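Local coordinates for malonyl CoA-acyl carrier protein transacylase (Staphylococcus aureus, PDB 3IM9), which transfers the malonyl group from malonyl-CoA to holo acyl carrier protein, a step that supplies bacterial fatty acid biosynthesis, at residues T70-L75 against K117-R122. Sequence-based numbering, arbitrary orientation.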
ATOM      1  N   THR A  70       6.868  10.181   1.032  1.00  9.34           N
ATOM      2  CA  THR A  70       7.056   8.737   1.115  1.00  8.54           C
ATOM      3  C   THR A  70       6.349   8.064  -0.050  1.00  8.40           C
ATOM      4  O   THR A  70       6.820   7.023  -0.535  1.00  8.01           O
ATOM      5  CB  THR A  70       6.343   8.153   2.376  1.00 10.25           C
ATOM      6  OG1 THR A  70       6.477   9.103   3.493  1.00 11.66           O
ATOM      7  CG2 THR A  70       7.085   6.858   2.709  1.00 11.90           C
ATOM      8  N   GLN A  71       5.191   8.581  -0.450  1.00  8.60           N
ATOM      9  CA  GLN A  71       4.436   7.886  -1.527  1.00  8.76           C
ATOM     10  C   GLN A  71       5.247   7.774  -2.844  1.00  7.54           C
ATOM     11  O   GLN A  71       5.402   6.668  -3.361  1.00  8.83           O
ATOM     12  CB  GLN A  71       3.067   8.483  -1.739  1.00  9.59           C
ATOM     13  CG  GLN A  71       2.150   8.223  -0.500  1.00  8.84           C
ATOM     14  CD  GLN A  71       0.720   8.601  -0.728  1.00  8.79           C
ATOM     15  OE1 GLN A  71       0.164   8.408  -1.830  1.00  8.97           O
ATOM     16  NE2 GLN A  71       0.070   9.195   0.318  1.00  9.38           N
ATOM     17  N   PRO A  72       5.745   8.885  -3.394  1.00  8.58           N
ATOM     18  CA  PRO A  72       6.553   8.737  -4.611  1.00  9.48           C
ATOM     19  C   PRO A  72       7.850   8.005  -4.313  1.00  9.92           C
ATOM     20  O   PRO A  72       8.314   7.275  -5.208  1.00  9.55           O
ATOM     21  CB  PRO A  72       6.865  10.215  -5.048  1.00 10.40           C
ATOM     22  CG  PRO A  72       6.553  11.054  -3.809  1.00 10.43           C
ATOM     23  CD  PRO A  72       5.432  10.300  -3.096  1.00  9.18           C
ATOM     24  N   ALA A  73       8.387   8.085  -3.085  1.00  8.02           N
ATOM     25  CA  ALA A  73       9.605   7.301  -2.802  1.00  9.45           C
ATOM     26  C   ALA A  73       9.373   5.798  -2.872  1.00  9.17           C
ATOM     27  O   ALA A  73      10.159   5.063  -3.464  1.00  9.93           O
ATOM     28  CB  ALA A  73      10.048   7.688  -1.355  1.00  9.10           C
ATOM     29  N   LEU A  74       8.270   5.311  -2.334  1.00  8.71           N
ATOM     30  CA  LEU A  74       7.956   3.897  -2.343  1.00  9.52           C
ATOM     31  C   LEU A  74       7.630   3.455  -3.765  1.00  8.38           C
ATOM     32  O   LEU A  74       8.081   2.366  -4.145  1.00  9.10           O
ATOM     33  CB  LEU A  74       6.741   3.644  -1.425  1.00  9.95           C
ATOM     34  CG  LEU A  74       7.047   3.676   0.080  1.00 10.90           C
ATOM     35  CD1 LEU A  74       5.743   3.920   0.888  1.00 12.67           C
ATOM     36  CD2 LEU A  74       7.721   2.389   0.538  1.00 13.25           C
ATOM     37  N   LEU A  75       6.787   4.221  -4.475  1.00  9.21           N
ATOM     38  CA  LEU A  75       6.531   3.851  -5.877  1.00  9.77           C
ATOM     39  C   LEU A  75       7.822   3.737  -6.674  1.00  9.54           C
ATOM     40  O   LEU A  75       7.960   2.787  -7.481  1.00  9.06           O
ATOM     41  CB  LEU A  75       5.574   4.899  -6.498  1.00  7.22           C
ATOM     42  CG  LEU A  75       5.153   4.504  -7.920  1.00 10.61           C
ATOM     43  CD1 LEU A  75       3.937   3.610  -7.856  1.00 12.68           C
ATOM     44  CD2 LEU A  75       4.764   5.783  -8.649  1.00 10.63           C
ATOM     45  N   LYS A 117       3.621  11.068 -10.577  1.00 10.53           N
ATOM     46  CA  LYS A 117       2.968  12.381 -10.412  1.00 10.51           C
ATOM     47  C   LYS A 117       1.658  12.188  -9.670  1.00 10.28           C
ATOM     48  O   LYS A 117       1.356  13.017  -8.742  1.00 11.06           O
ATOM     49  CB  LYS A 117       2.680  13.022 -11.809  1.00 11.01           C
ATOM     50  CG  LYS A 117       3.974  13.301 -12.639  1.00  9.88           C
ATOM     51  CD  LYS A 117       3.678  13.559 -14.088  1.00 12.36           C
ATOM     52  CE  LYS A 117       4.955  13.958 -14.785  1.00 15.57           C
ATOM     53  NZ  LYS A 117       4.682  14.024 -16.328  1.00 15.35           N
ATOM     54  N   ILE A 118       0.932  11.121 -10.014  1.00 10.86           N
ATOM     55  CA  ILE A 118      -0.348  10.893  -9.355  1.00 10.69           C
ATOM     56  C   ILE A 118      -0.153  10.657  -7.816  1.00 10.68           C
ATOM     57  O   ILE A 118      -0.902  11.225  -6.989  1.00 12.24           O
ATOM     58  CB  ILE A 118      -1.062   9.671  -9.974  1.00 10.90           C
ATOM     59  CG1 ILE A 118      -1.612  10.236 -11.314  1.00 12.34           C
ATOM     60  CG2 ILE A 118      -2.225   9.188  -9.077  1.00 10.57           C
ATOM     61  CD1 ILE A 118      -2.040   9.097 -12.221  1.00 12.17           C
ATOM     62  N   VAL A 119       0.860   9.848  -7.450  1.00 11.08           N
ATOM     63  CA  VAL A 119       0.971   9.559  -6.017  1.00 10.97           C
ATOM     64  C   VAL A 119       1.616  10.720  -5.283  1.00 11.50           C
ATOM     65  O   VAL A 119       1.341  10.921  -4.048  1.00 10.71           O
ATOM     66  CB  VAL A 119       1.748   8.246  -5.727  1.00  9.00           C
ATOM     67  CG1 VAL A 119       1.021   7.069  -6.355  1.00 11.02           C
ATOM     68  CG2 VAL A 119       3.256   8.285  -6.070  1.00 10.90           C
ATOM     69  N   ARG A 120       2.444  11.571  -5.944  1.00  9.72           N
ATOM     70  CA  ARG A 120       2.848  12.771  -5.293  1.00  9.16           C
ATOM     71  C   ARG A 120       1.623  13.655  -4.971  1.00 10.87           C
ATOM     72  O   ARG A 120       1.546  14.188  -3.843  1.00  9.78           O
ATOM     73  CB  ARG A 120       3.880  13.527  -6.238  1.00 10.53           C
ATOM     74  CG  ARG A 120       4.193  14.989  -5.808  1.00 10.05           C
ATOM     75  CD  ARG A 120       4.909  14.979  -4.493  1.00 12.07           C
ATOM     76  NE  ARG A 120       5.573  16.305  -4.306  1.00 12.62           N
ATOM     77  CZ  ARG A 120       6.225  16.636  -3.217  1.00 14.26           C
ATOM     78  NH1 ARG A 120       6.310  15.779  -2.177  1.00 14.30           N
ATOM     79  NH2 ARG A 120       6.856  17.858  -3.126  1.00 14.71           N
ATOM     80  N   LYS A 121       0.681  13.843  -5.939  1.00 10.67           N
ATOM     81  CA  LYS A 121      -0.487  14.614  -5.602  1.00 10.75           C
ATOM     82  C   LYS A 121      -1.343  13.919  -4.514  1.00 11.06           C
ATOM     83  O   LYS A 121      -1.802  14.616  -3.643  1.00 11.21           O
ATOM     84  CB  LYS A 121      -1.354  14.761  -6.906  1.00 10.20           C
ATOM     85  CG  LYS A 121      -2.642  15.644  -6.712  1.00 12.78           C
ATOM     86  CD  LYS A 121      -2.374  17.068  -6.398  1.00 16.57           C
ATOM     87  CE  LYS A 121      -1.968  17.810  -7.639  1.00 24.97           C
ATOM     88  NZ  LYS A 121      -2.022  19.345  -7.437  1.00 26.97           N
ATOM     89  N   ARG A 122      -1.477  12.599  -4.592  1.00  9.83           N
ATOM     90  CA  ARG A 122      -2.262  11.844  -3.564  1.00  9.82           C
ATOM     91  C   ARG A 122      -1.681  12.128  -2.163  1.00  9.53           C
ATOM     92  O   ARG A 122      -2.414  12.478  -1.255  1.00 10.02           O
ATOM     93  CB  ARG A 122      -2.084  10.353  -3.857  1.00 10.00           C
ATOM     94  CG  ARG A 122      -2.969   9.469  -3.002  1.00  9.90           C
ATOM     95  CD  ARG A 122      -2.820   8.027  -3.457  1.00 11.59           C
ATOM     96  NE  ARG A 122      -3.581   7.073  -2.672  1.00 10.51           N
ATOM     97  CZ  ARG A 122      -3.118   6.459  -1.595  1.00  9.73           C
ATOM     98  NH1 ARG A 122      -1.902   6.708  -1.126  1.00 10.66           N
ATOM     99  NH2 ARG A 122      -3.844   5.539  -0.994  1.00 11.34           N
TER
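R122 reaches Q71 through a single polar bond, NH1 donating to OE1 at 2.8 Å with an N-H...O angle of 156°. The carboxamide oxygen lies in the guanidinium plane, yet NH1 stands well above the plane of the amide, and the two flat groups are turned 70° apart. R122 has CG anti to the backbone N and an extended chain from CG to NE that carries the methylenes past OE1, CD at 3.4 Å. The orientation of the amide is fixed from its other end as well, since NE2 is hydrogen-bonded to the hydroxyl of T67.

In this FabD-family acyltransferase R122 lines the probable active site: its NH2 bonds the OG of S97, the probable nucleophile in a GxSxG elbow, and OE1 of Q256, and its side chain lies beside the bound calcium ion. Q71 is thus a second-shell residue that holds the other terminal nitrogen.

Away from the polar pair, segments 70-75 and 117-122, on helices 67-84 and 112-128, run roughly antiparallel (151°), their axes 8.1 Å apart at closest approach. V119 CG2 packs onto the backbone of P72, 3.6 Å from its CA, and meets L75 CD2 at 3.9 Å. At P72 the ring carbon CD rests 4.2 Å from R120 CA; the guanidinium of R120 turns elsewhere, bonding the carbonyl of E68 through NH1 and forming a salt bridge with D49 through NH2.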